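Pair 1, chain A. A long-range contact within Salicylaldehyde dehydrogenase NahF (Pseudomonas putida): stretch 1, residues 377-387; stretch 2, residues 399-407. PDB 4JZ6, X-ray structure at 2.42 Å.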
# COMPACT_ATOMS: atom_id res chain seq x y z
N VAL A 377 11.52 -6.25 -35.47
CA VAL A 377 12.47 -7.30 -35.82
C VAL A 377 13.88 -6.99 -35.31
O VAL A 377 14.43 -5.92 -35.60
CB VAL A 377 12.50 -7.54 -37.35
CG1 VAL A 377 13.42 -8.70 -37.69
CG2 VAL A 377 11.10 -7.80 -37.87
N MET A 378 14.45 -7.92 -34.55
CA MET A 378 15.79 -7.75 -33.99
C MET A 378 16.43 -9.10 -33.74
O MET A 378 15.77 -10.02 -33.26
CB MET A 378 15.71 -6.98 -32.67
CG MET A 378 17.06 -6.60 -32.06
SD MET A 378 16.91 -5.58 -30.57
CE MET A 378 18.61 -5.11 -30.31
N PRO A 379 17.72 -9.24 -34.08
CA PRO A 379 18.45 -10.46 -33.71
C PRO A 379 18.79 -10.45 -32.23
O PRO A 379 18.83 -9.37 -31.63
CB PRO A 379 19.73 -10.36 -34.55
CG PRO A 379 19.88 -8.91 -34.87
CD PRO A 379 18.49 -8.37 -34.98
N ALA A 380 19.02 -11.62 -31.65
CA ALA A 380 19.45 -11.70 -30.26
C ALA A 380 20.76 -10.94 -30.11
O ALA A 380 21.73 -11.21 -30.81
CB ALA A 380 19.62 -13.14 -29.83
N THR A 381 20.77 -9.97 -29.20
CA THR A 381 21.90 -9.05 -29.08
C THR A 381 22.45 -8.99 -27.66
O THR A 381 21.70 -8.89 -26.69
CB THR A 381 21.48 -7.63 -29.54
OG1 THR A 381 20.96 -7.68 -30.87
CG2 THR A 381 22.66 -6.68 -29.51
N ILE A 382 23.78 -9.06 -27.53
CA ILE A 382 24.44 -8.90 -26.24
C ILE A 382 25.49 -7.79 -26.32
O ILE A 382 26.34 -7.80 -27.21
CB ILE A 382 25.14 -10.20 -25.78
CG1 ILE A 382 24.17 -11.38 -25.78
CG2 ILE A 382 25.74 -10.02 -24.41
CD1 ILE A 382 24.85 -12.71 -25.57
N LEU A 383 25.42 -6.84 -25.39
CA LEU A 383 26.42 -5.78 -25.31
C LEU A 383 27.33 -6.03 -24.11
O LEU A 383 26.85 -6.33 -23.01
CB LEU A 383 25.76 -4.40 -25.20
CG LEU A 383 24.79 -4.02 -26.33
CD1 LEU A 383 24.18 -2.65 -26.09
CD2 LEU A 383 25.51 -4.05 -27.64
N ASP A 384 28.64 -5.92 -24.32
CA ASP A 384 29.62 -6.15 -23.27
C ASP A 384 30.31 -4.84 -22.90
O ASP A 384 30.29 -3.88 -23.67
CB ASP A 384 30.67 -7.16 -23.75
CG ASP A 384 31.51 -7.72 -22.60
OD1 ASP A 384 31.37 -7.23 -21.46
OD2 ASP A 384 32.31 -8.64 -22.86
N HIS A 385 30.93 -4.82 -21.72
CA HIS A 385 31.60 -3.62 -21.20
C HIS A 385 30.66 -2.43 -21.14
O HIS A 385 31.00 -1.33 -21.58
CB HIS A 385 32.83 -3.27 -22.03
CG HIS A 385 33.76 -4.42 -22.25
ND1 HIS A 385 34.61 -4.89 -21.27
CD2 HIS A 385 33.99 -5.20 -23.34
CE1 HIS A 385 35.31 -5.90 -21.74
NE2 HIS A 385 34.95 -6.11 -22.99
N VAL A 386 29.47 -2.67 -20.61
CA VAL A 386 28.51 -1.60 -20.37
C VAL A 386 28.85 -0.92 -19.04
O VAL A 386 29.18 -1.58 -18.06
CB VAL A 386 27.07 -2.14 -20.38
CG1 VAL A 386 26.09 -1.11 -19.85
CG2 VAL A 386 26.70 -2.56 -21.79
N LYS A 387 28.80 0.41 -19.04
CA LYS A 387 29.22 1.19 -17.88
C LYS A 387 28.11 2.14 -17.42
O LYS A 387 27.15 2.40 -18.15
CB LYS A 387 30.50 1.96 -18.22
CG LYS A 387 31.71 1.09 -18.52
CD LYS A 387 32.25 0.43 -17.25
CE LYS A 387 33.74 0.06 -17.37
NZ LYS A 387 33.99 -1.24 -18.06
N GLY A 399 13.12 -6.06 -25.13
CA GLY A 399 13.54 -6.69 -26.36
C GLY A 399 14.58 -7.79 -26.18
O GLY A 399 15.08 -7.99 -25.07
N PRO A 400 14.88 -8.51 -27.27
CA PRO A 400 15.90 -9.57 -27.30
C PRO A 400 17.31 -8.98 -27.27
O PRO A 400 18.15 -9.28 -28.13
CB PRO A 400 15.64 -10.25 -28.64
CG PRO A 400 15.09 -9.17 -29.51
CD PRO A 400 14.24 -8.32 -28.59
N ILE A 401 17.56 -8.14 -26.28
CA ILE A 401 18.87 -7.55 -26.06
C ILE A 401 19.15 -7.57 -24.56
O ILE A 401 18.22 -7.51 -23.76
CB ILE A 401 18.94 -6.10 -26.61
CG1 ILE A 401 20.36 -5.53 -26.47
CG2 ILE A 401 17.92 -5.21 -25.93
CD1 ILE A 401 20.52 -4.13 -27.02
N THR A 402 20.42 -7.70 -24.19
CA THR A 402 20.81 -7.71 -22.79
C THR A 402 22.26 -7.23 -22.64
O THR A 402 23.05 -7.29 -23.60
CB THR A 402 20.61 -9.11 -22.17
OG1 THR A 402 20.60 -9.00 -20.74
CG2 THR A 402 21.71 -10.07 -22.60
N VAL A 403 22.61 -6.73 -21.45
CA VAL A 403 23.91 -6.11 -21.23
C VAL A 403 24.78 -6.81 -20.18
O VAL A 403 24.28 -7.35 -19.18
CB VAL A 403 23.79 -4.62 -20.86
CG1 VAL A 403 23.02 -3.87 -21.92
CG2 VAL A 403 23.14 -4.45 -19.50
N VAL A 404 26.09 -6.81 -20.42
CA VAL A 404 27.05 -7.36 -19.48
C VAL A 404 27.79 -6.24 -18.75
O VAL A 404 28.43 -5.40 -19.38
CB VAL A 404 28.09 -8.25 -20.19
CG1 VAL A 404 28.89 -9.03 -19.18
CG2 VAL A 404 27.40 -9.20 -21.15
N ILE A 405 27.69 -6.23 -17.43
CA ILE A 405 28.49 -5.32 -16.62
C ILE A 405 29.51 -6.13 -15.84
O ILE A 405 29.15 -7.02 -15.07
CB ILE A 405 27.63 -4.52 -15.64
CG1 ILE A 405 26.45 -3.87 -16.37
CG2 ILE A 405 28.48 -3.48 -14.95
CD1 ILE A 405 25.37 -3.36 -15.45
N ARG A 406 30.78 -5.84 -16.06
CA ARG A 406 31.85 -6.55 -15.38
C ARG A 406 32.14 -5.88 -14.05
O ARG A 406 31.99 -4.67 -13.91
CB ARG A 406 33.10 -6.60 -16.25
CG ARG A 406 32.95 -7.46 -17.49
CD ARG A 406 33.93 -7.08 -18.57
NE ARG A 406 33.77 -7.92 -19.76
CZ ARG A 406 34.65 -8.84 -20.14
NH1 ARG A 406 34.41 -9.56 -21.23
NH2 ARG A 406 35.77 -9.04 -19.45
N CYS A 407 32.55 -6.68 -13.07
CA CYS A 407 32.84 -6.16 -11.74
C CYS A 407 33.95 -6.94 -11.07
O CYS A 407 34.30 -8.04 -11.51
CB CYS A 407 31.59 -6.21 -10.85
SG CYS A 407 31.06 -7.88 -10.38
O HOH W 1 31.40 -3.55 -17.58

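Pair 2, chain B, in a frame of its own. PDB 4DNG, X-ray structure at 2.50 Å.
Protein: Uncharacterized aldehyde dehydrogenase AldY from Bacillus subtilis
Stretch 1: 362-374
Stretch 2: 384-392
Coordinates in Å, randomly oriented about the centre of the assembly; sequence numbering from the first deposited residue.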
# COMPACT_ATOMS: atom_id res chain seq x y z
N VAL B 362 31.38 -22.99 9.21
CA VAL B 362 31.51 -21.73 9.94
C VAL B 362 32.51 -20.85 9.20
O VAL B 362 33.61 -21.29 8.87
CB VAL B 362 32.07 -21.96 11.37
CG1 VAL B 362 32.33 -20.63 12.06
CG2 VAL B 362 31.14 -22.82 12.23
N LEU B 363 32.15 -19.61 8.92
CA LEU B 363 33.21 -18.66 8.65
C LEU B 363 33.39 -17.61 9.74
O LEU B 363 32.42 -17.05 10.27
CB LEU B 363 33.20 -18.11 7.21
CG LEU B 363 32.17 -17.20 6.59
CD1 LEU B 363 32.55 -15.74 6.81
CD2 LEU B 363 32.13 -17.50 5.11
N THR B 364 34.66 -17.42 10.11
CA THR B 364 35.07 -16.57 11.20
C THR B 364 35.09 -15.17 10.66
O THR B 364 35.32 -14.99 9.47
CB THR B 364 36.48 -16.92 11.67
OG1 THR B 364 37.35 -16.88 10.54
CG2 THR B 364 36.51 -18.33 12.30
N PRO B 365 34.87 -14.17 11.54
CA PRO B 365 34.65 -12.79 11.11
C PRO B 365 35.74 -12.26 10.18
O PRO B 365 36.93 -12.57 10.37
CB PRO B 365 34.64 -12.00 12.43
CG PRO B 365 34.34 -13.00 13.49
CD PRO B 365 34.87 -14.31 13.01
N TYR B 366 35.33 -11.48 9.17
CA TYR B 366 36.25 -10.69 8.34
C TYR B 366 35.94 -9.22 8.53
O TYR B 366 34.77 -8.82 8.52
CB TYR B 366 36.11 -11.02 6.85
CG TYR B 366 36.58 -12.40 6.43
CD1 TYR B 366 35.87 -13.55 6.79
CD2 TYR B 366 37.71 -12.55 5.62
CE1 TYR B 366 36.29 -14.81 6.38
CE2 TYR B 366 38.14 -13.80 5.20
CZ TYR B 366 37.42 -14.93 5.58
OH TYR B 366 37.86 -16.17 5.18
N VAL B 367 36.98 -8.40 8.69
CA VAL B 367 36.78 -6.96 8.76
C VAL B 367 37.62 -6.28 7.68
O VAL B 367 38.86 -6.35 7.69
CB VAL B 367 37.07 -6.38 10.17
CG1 VAL B 367 36.83 -4.86 10.18
CG2 VAL B 367 36.20 -7.05 11.24
N PHE B 368 36.92 -5.65 6.74
CA PHE B 368 37.53 -4.80 5.73
C PHE B 368 37.51 -3.35 6.22
O PHE B 368 36.53 -2.90 6.81
CB PHE B 368 36.78 -4.92 4.41
CG PHE B 368 36.99 -6.24 3.71
CD1 PHE B 368 38.13 -6.46 2.95
CD2 PHE B 368 36.04 -7.25 3.81
CE1 PHE B 368 38.33 -7.68 2.30
CE2 PHE B 368 36.23 -8.47 3.17
CZ PHE B 368 37.38 -8.68 2.41
N VAL B 369 38.60 -2.63 5.98
CA VAL B 369 38.70 -1.25 6.45
C VAL B 369 39.06 -0.31 5.32
O VAL B 369 39.60 -0.74 4.30
CB VAL B 369 39.72 -1.10 7.61
CG1 VAL B 369 39.21 -1.78 8.87
CG2 VAL B 369 41.10 -1.63 7.22
N GLY B 370 38.74 0.97 5.52
CA GLY B 370 39.07 2.03 4.59
C GLY B 370 38.42 1.85 3.23
O GLY B 370 39.00 2.22 2.21
N ALA B 371 37.22 1.27 3.23
CA ALA B 371 36.47 1.03 2.01
C ALA B 371 35.73 2.27 1.50
O ALA B 371 35.28 3.10 2.29
CB ALA B 371 35.48 -0.09 2.23
N ASP B 372 35.58 2.36 0.18
CA ASP B 372 34.67 3.32 -0.43
C ASP B 372 33.23 2.96 -0.10
O ASP B 372 32.88 1.79 -0.01
CB ASP B 372 34.85 3.31 -1.94
CG ASP B 372 34.77 4.70 -2.55
OD1 ASP B 372 35.81 5.38 -2.57
OD2 ASP B 372 33.67 5.09 -3.02
N ASN B 373 32.38 3.97 0.10
CA ASN B 373 30.97 3.73 0.37
C ASN B 373 30.27 3.22 -0.90
O ASN B 373 29.22 2.58 -0.83
CB ASN B 373 30.29 5.01 0.90
CG ASN B 373 28.90 4.75 1.46
OD1 ASN B 373 28.71 3.90 2.32
ND2 ASN B 373 27.91 5.49 0.96
N ASN B 374 30.89 3.51 -2.04
CA ASN B 374 30.39 3.08 -3.34
C ASN B 374 31.12 1.81 -3.81
O ASN B 374 31.43 1.64 -5.00
CB ASN B 374 30.56 4.22 -4.35
CG ASN B 374 29.33 4.43 -5.21
OD1 ASN B 374 28.20 4.44 -4.70
ND2 ASN B 374 29.53 4.62 -6.51
N ALA B 384 26.57 -12.38 6.37
CA ALA B 384 27.72 -13.17 6.73
C ALA B 384 28.48 -12.37 7.75
O ALA B 384 28.29 -11.18 7.82
CB ALA B 384 28.57 -13.40 5.51
N PRO B 385 29.33 -12.98 8.56
CA PRO B 385 30.10 -12.16 9.51
C PRO B 385 31.21 -11.37 8.83
O PRO B 385 32.40 -11.58 9.09
CB PRO B 385 30.62 -13.18 10.53
CG PRO B 385 30.54 -14.52 9.87
CD PRO B 385 29.67 -14.42 8.64
N ILE B 386 30.81 -10.45 7.95
CA ILE B 386 31.72 -9.55 7.27
C ILE B 386 31.33 -8.12 7.61
O ILE B 386 30.17 -7.72 7.46
CB ILE B 386 31.70 -9.77 5.73
CG1 ILE B 386 32.25 -11.16 5.39
CG2 ILE B 386 32.56 -8.73 5.01
CD1 ILE B 386 31.66 -11.73 4.12
N ALA B 387 32.30 -7.37 8.10
CA ALA B 387 32.11 -5.95 8.42
C ALA B 387 32.94 -5.10 7.47
O ALA B 387 34.01 -5.52 7.02
CB ALA B 387 32.49 -5.66 9.87
N THR B 388 32.42 -3.91 7.16
CA THR B 388 33.10 -2.97 6.28
C THR B 388 33.09 -1.58 6.93
O THR B 388 32.04 -1.03 7.28
CB THR B 388 32.44 -2.94 4.88
OG1 THR B 388 32.33 -4.27 4.36
CG2 THR B 388 33.25 -2.10 3.91
N ILE B 389 34.28 -1.01 7.11
CA ILE B 389 34.42 0.27 7.78
C ILE B 389 34.80 1.31 6.75
O ILE B 389 35.73 1.11 5.95
CB ILE B 389 35.50 0.25 8.89
CG1 ILE B 389 35.54 -1.12 9.63
CG2 ILE B 389 35.33 1.45 9.81
CD1 ILE B 389 34.63 -1.27 10.84
N ILE B 390 34.05 2.41 6.78
CA ILE B 390 34.20 3.49 5.83
C ILE B 390 34.57 4.80 6.53
O ILE B 390 33.97 5.17 7.54
CB ILE B 390 32.91 3.67 5.01
CG1 ILE B 390 32.65 2.41 4.18
CG2 ILE B 390 32.97 4.94 4.13
CD1 ILE B 390 31.19 2.16 3.88
N LYS B 391 35.56 5.48 5.97
CA LYS B 391 36.03 6.77 6.45
C LYS B 391 35.12 7.90 5.98
O LYS B 391 34.76 7.96 4.80
CB LYS B 391 37.46 6.99 5.93
CG LYS B 391 38.22 8.17 6.54
CD LYS B 391 38.72 7.84 7.93
CE LYS B 391 40.06 8.49 8.25
NZ LYS B 391 41.20 7.68 7.72
N ALA B 392 34.74 8.78 6.90
CA ALA B 392 34.05 10.04 6.58
C ALA B 392 34.88 11.25 7.04
O ALA B 392 35.43 11.26 8.15
CB ALA B 392 32.66 10.07 7.21

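What backbone arrangement do the two pairs share? In each, two neighbouring strands run parallel, with axes 4.7 Å apart at closest approach and inclined by 21° in pair 1 and 16° in pair 2; the central residues superpose with an RMSD of 0.4 Å. The ladder begins at a matched proline, whose carbonyl accepts from the first strand: A:Thr381 N to A:Pro400 O and B:Tyr366 N to B:Pro385 O are both 2.9 Å. It then alternates as parallel strands require. A:Leu383 donates through N to A:Thr402 O (3.0 Å) and accepts through O from A:Val404 N (2.7 Å); B:Phe368 does the same with B:Ala387 O (2.9 Å from B:Phe368 N) and B:Ile389 N (3.0 Å from B:Phe368 O).

How does the pairing continue past the matched A:His385 and B:Gly370? Both have positive phi, a conformation that by itself favours glycine. The following residue renews the pairing: A:Val386 N reaches A:Val404 O at 3.2 Å, and B:Ala371 N reaches B:Ile389 O at 3.1 Å. In pair 1 a water carries the link further, donating to A:Val386 O at 3.0 Å and accepting from A:Arg406 N at 2.8 Å.

How do different side chains fill the same faces? On the face of A:Thr381, A:Leu383, A:Ile401 and A:Val403, two aliphatic ends meet, A:Leu383 CD1 lying 4.1 Å from A:Ile401 CD1. In pair 2 the matching B:Phe368 puts a ring there, and B:Ile386 CG2 sits at its edge, 4.0 Å from B:Phe368 CD2. A:Ile382, whose side chain lies on the other face with that of A:Thr402, touches A:Val404, CG2 to CG2 at 3.7 Å. The shorter B:Val367 meets the longer B:Ile389 instead, CG1 to CG1 at 4.0 Å, so bulk shifts from one strand to the other. At the next matched position after A:His385 and B:Gly370, B:Ala371 has only a methyl, yet its CB comes within 3.4 Å of B:Thr388 CG2, while A:Val386 CG2 lies 3.7 Å from A:Val403 CB.

Where does one pair use charge and the other not? At the matches A:Asp384 with B:Val369 and A:Arg406 with B:Lys391, pair 1 has a salt bridge; pair 2 has no acid at the matched position to face the lysine. The A:Asp384 carboxylate grips the edge of the A:Arg406 guanidinium in a two-pronged salt bridge, with A:Arg406 NE to A:Asp384 OD1 at 3.0 Å and A:Arg406 NH1 to A:Asp384 OD2 at 2.8 Å. A:His385 CE1 lies over one face of that guanidinium, 3.2 Å from A:Arg406 NE. In pair 2, B:Val369 CG1 packs against B:Ile389 CG1 at 3.8 Å instead, the end of B:Lys391 leads away, and B:Gly370 offers no ring.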